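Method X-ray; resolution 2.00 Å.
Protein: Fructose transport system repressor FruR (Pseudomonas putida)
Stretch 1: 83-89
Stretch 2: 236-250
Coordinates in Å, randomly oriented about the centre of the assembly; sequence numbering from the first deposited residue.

Stretch 1 (83-89) LPVIAID
Stretch 2 (236-250) QIAATALELALAAIE

A short strand centred on Ile86 and Ala87 lies against helix 236-250 and runs nearly antiparallel to it, at 172° between their N-to-C directions, with an axis-to-axis approach of 8.8 Å. The CA atoms of Pro84 and Ala248 are 6.4 Å apart and those of Ile86 and Ala245 6.6 Å, so a step of two residues along the first stretch matches three along the helix. No hydrogen bond crosses the contact; it is apolar packing, burying 328 Å² over both sides.

The helix enters from earlier in the chain. Gln236 lies beyond reach, but its carbonyl O accepts both the backbone N of Thr240 (3.0 Å) and, with Thr240 in the m rotamer, its OG1 (2.9 Å). Regular i to i+4 bonding then continues to Glu250, with phi near -65° and psi near -42° over most of the length.

Ile237 (m, m) makes the first contact, pointing toward the strand so that its CG2 meets Ile88 CG2 at 4.1 Å. One turn later Ala241 also points toward the strand and serves two residues: its CB lies 3.9 Å from Ile88 CD1 and 4.1 Å from Ile86 CG2. The small methyl thus sits between two isoleucines on the same side of the strand. Ile88 leaves its backbone sideways, yet its m, t rotamer brings the end of the chain nearer the helix.

Leu244 points toward the strand with chi1 -91° and chi2 22°, both between wells, and its CB lies 4.2 Å from Ile86 CD1. Ala245 follows, sideways, its CB 4.1 Å from Ile86 CG1; Ile86 CG1 is equally 4.1 Å from Ala245 CA, so the strand side chain rests close to the helix backbone itself. Ile86 (m, m) points toward the helix and, touching Ala241, Leu244 and Ala245, has the largest covered area of any residue here.

At Ala248, again toward the strand, CB meets Pro84 CB at 3.9 Å. Ile249 (m, t) leaves sideways and completes the contact, CG1 to Pro84 CG at 4.3 Å, against a proline ring puckered C-gamma exo.

The rule is periodic. Contacts at Ile237, Ala241, Leu244, Ala245, Ala248 and Ile249 follow helical spacing, while the first stretch answers with alternate residues, Pro84, Ile86 and Ile88. Val85 (t) is out of reach and Ala87 points away, as extended phi/psi values such as -113/115 at Ile86 lead one to expect. Ala241, Ala245 and Ala248 offer only a methyl each, and Pro84, Ile86 and Ile88 pack against them, with Ile237, Leu244 and Ile249 adding larger apolar side chains from the helix.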

# COMPACT_ATOMS: atom_id res chain seq x y z
N LEU B 83 28.13 -7.15 6.17
CA LEU B 83 26.88 -6.46 5.82
C LEU B 83 26.11 -6.02 7.07
O LEU B 83 25.75 -6.84 7.91
CB LEU B 83 25.99 -7.35 4.96
CG LEU B 83 24.63 -6.76 4.55
CD1 LEU B 83 24.81 -5.45 3.80
CD2 LEU B 83 23.83 -7.75 3.72
N PRO B 84 25.87 -4.70 7.19
CA PRO B 84 25.01 -4.19 8.26
C PRO B 84 23.57 -4.60 8.03
O PRO B 84 23.02 -4.34 6.96
CB PRO B 84 25.14 -2.67 8.11
CG PRO B 84 26.40 -2.45 7.32
CD PRO B 84 26.50 -3.63 6.41
N VAL B 85 22.96 -5.25 9.02
CA VAL B 85 21.57 -5.67 8.92
C VAL B 85 20.74 -4.95 9.97
O VAL B 85 21.00 -5.07 11.17
CB VAL B 85 21.43 -7.20 9.11
CG1 VAL B 85 19.96 -7.61 9.07
CG2 VAL B 85 22.22 -7.94 8.04
N ILE B 86 19.75 -4.19 9.52
CA ILE B 86 18.87 -3.47 10.43
C ILE B 86 17.46 -4.04 10.34
O ILE B 86 16.82 -3.95 9.29
CB ILE B 86 18.82 -1.97 10.11
CG1 ILE B 86 20.24 -1.39 10.05
CG2 ILE B 86 17.97 -1.23 11.14
CD1 ILE B 86 20.98 -1.49 11.37
N ALA B 87 16.98 -4.62 11.44
CA ALA B 87 15.62 -5.16 11.47
C ALA B 87 14.61 -4.03 11.60
O ALA B 87 14.85 -3.04 12.27
CB ALA B 87 15.46 -6.16 12.61
N ILE B 88 13.46 -4.20 10.95
CA ILE B 88 12.39 -3.22 11.03
C ILE B 88 11.07 -3.91 11.34
O ILE B 88 10.70 -4.89 10.68
CB ILE B 88 12.25 -2.41 9.72
CG1 ILE B 88 13.46 -1.50 9.52
CG2 ILE B 88 10.97 -1.59 9.72
CD1 ILE B 88 13.33 -0.57 8.31
N ASP B 89 10.36 -3.40 12.34
CA ASP B 89 9.05 -3.92 12.74
C ASP B 89 9.12 -5.30 13.40
O ASP B 89 8.57 -5.50 14.48
CB ASP B 89 8.09 -3.95 11.54
CG ASP B 89 6.66 -4.28 11.94
OD1 ASP B 89 6.41 -5.40 12.42
OD2 ASP B 89 5.78 -3.41 11.77
N GLN B 236 9.06 8.04 12.39
CA GLN B 236 10.10 7.87 13.41
C GLN B 236 10.80 6.52 13.28
O GLN B 236 12.01 6.41 13.47
CB GLN B 236 9.51 8.06 14.82
CG GLN B 236 10.55 8.05 15.93
CD GLN B 236 9.96 8.38 17.29
OE1 GLN B 236 10.53 8.05 18.33
NE2 GLN B 236 8.81 9.05 17.29
N ILE B 237 10.03 5.48 12.96
CA ILE B 237 10.60 4.16 12.71
C ILE B 237 11.68 4.25 11.63
O ILE B 237 12.81 3.80 11.81
CB ILE B 237 9.52 3.15 12.23
CG1 ILE B 237 8.46 2.94 13.31
CG2 ILE B 237 10.16 1.83 11.82
CD1 ILE B 237 8.99 2.30 14.56
N ALA B 238 11.31 4.84 10.49
CA ALA B 238 12.22 4.94 9.35
C ALA B 238 13.44 5.80 9.66
O ALA B 238 14.57 5.45 9.30
CB ALA B 238 11.48 5.49 8.14
N ALA B 239 13.21 6.92 10.34
CA ALA B 239 14.29 7.84 10.67
C ALA B 239 15.31 7.19 11.60
O ALA B 239 16.51 7.38 11.44
CB ALA B 239 13.73 9.11 11.29
N THR B 240 14.82 6.42 12.56
CA THR B 240 15.69 5.72 13.49
C THR B 240 16.49 4.64 12.77
O THR B 240 17.71 4.54 12.93
CB THR B 240 14.87 5.06 14.63
OG1 THR B 240 14.17 6.07 15.35
CG2 THR B 240 15.78 4.32 15.58
N ALA B 241 15.80 3.83 11.97
CA ALA B 241 16.44 2.74 11.23
C ALA B 241 17.51 3.27 10.29
O ALA B 241 18.61 2.71 10.21
CB ALA B 241 15.39 1.94 10.46
N LEU B 242 17.20 4.35 9.59
CA LEU B 242 18.13 4.90 8.62
C LEU B 242 19.40 5.40 9.30
O LEU B 242 20.51 5.11 8.86
CB LEU B 242 17.48 6.04 7.83
CG LEU B 242 18.41 6.69 6.81
CD1 LEU B 242 18.89 5.65 5.80
CD2 LEU B 242 17.72 7.84 6.10
N GLU B 243 19.23 6.16 10.37
CA GLU B 243 20.36 6.68 11.11
C GLU B 243 21.24 5.55 11.64
O GLU B 243 22.47 5.66 11.65
CB GLU B 243 19.87 7.56 12.25
CG GLU B 243 20.38 7.16 13.61
CD GLU B 243 20.43 8.34 14.56
OE1 GLU B 243 20.59 8.12 15.78
OE2 GLU B 243 20.30 9.49 14.08
N LEU B 244 20.61 4.46 12.08
CA LEU B 244 21.35 3.28 12.53
C LEU B 244 22.12 2.66 11.37
O LEU B 244 23.26 2.23 11.53
CB LEU B 244 20.40 2.25 13.15
CG LEU B 244 20.15 2.32 14.66
CD1 LEU B 244 20.44 3.69 15.23
CD2 LEU B 244 18.71 1.92 14.97
N ALA B 245 21.48 2.60 10.20
CA ALA B 245 22.13 2.05 9.01
C ALA B 245 23.35 2.87 8.61
O ALA B 245 24.42 2.32 8.36
CB ALA B 245 21.13 1.98 7.85
N LEU B 246 23.18 4.19 8.56
CA LEU B 246 24.25 5.09 8.14
C LEU B 246 25.42 5.13 9.13
O LEU B 246 26.57 5.33 8.73
CB LEU B 246 23.70 6.49 7.91
CG LEU B 246 22.63 6.58 6.82
CD1 LEU B 246 22.15 8.01 6.64
CD2 LEU B 246 23.15 6.02 5.51
N ALA B 247 25.14 4.93 10.41
CA ALA B 247 26.19 4.92 11.42
C ALA B 247 27.06 3.68 11.25
O ALA B 247 28.27 3.74 11.44
CB ALA B 247 25.61 4.99 12.82
N ALA B 248 26.44 2.57 10.90
CA ALA B 248 27.17 1.33 10.64
C ALA B 248 28.00 1.45 9.36
O ALA B 248 29.12 0.94 9.28
CB ALA B 248 26.21 0.17 10.53
N ILE B 249 27.46 2.13 8.36
CA ILE B 249 28.16 2.28 7.09
C ILE B 249 29.27 3.33 7.15
O ILE B 249 30.40 3.08 6.72
CB ILE B 249 27.18 2.67 5.95
CG1 ILE B 249 26.20 1.52 5.69
CG2 ILE B 249 27.96 3.01 4.68
CD1 ILE B 249 25.02 1.91 4.83
N GLU B 250 28.95 4.50 7.68
CA GLU B 250 29.86 5.64 7.62
C GLU B 250 30.76 5.79 8.84
O GLU B 250 31.87 6.31 8.73
CB GLU B 250 29.08 6.92 7.34
CG GLU B 250 28.24 6.83 6.06
CD GLU B 250 27.52 8.12 5.71
OE1 GLU B 250 27.46 9.02 6.57
OE2 GLU B 250 27.01 8.23 4.58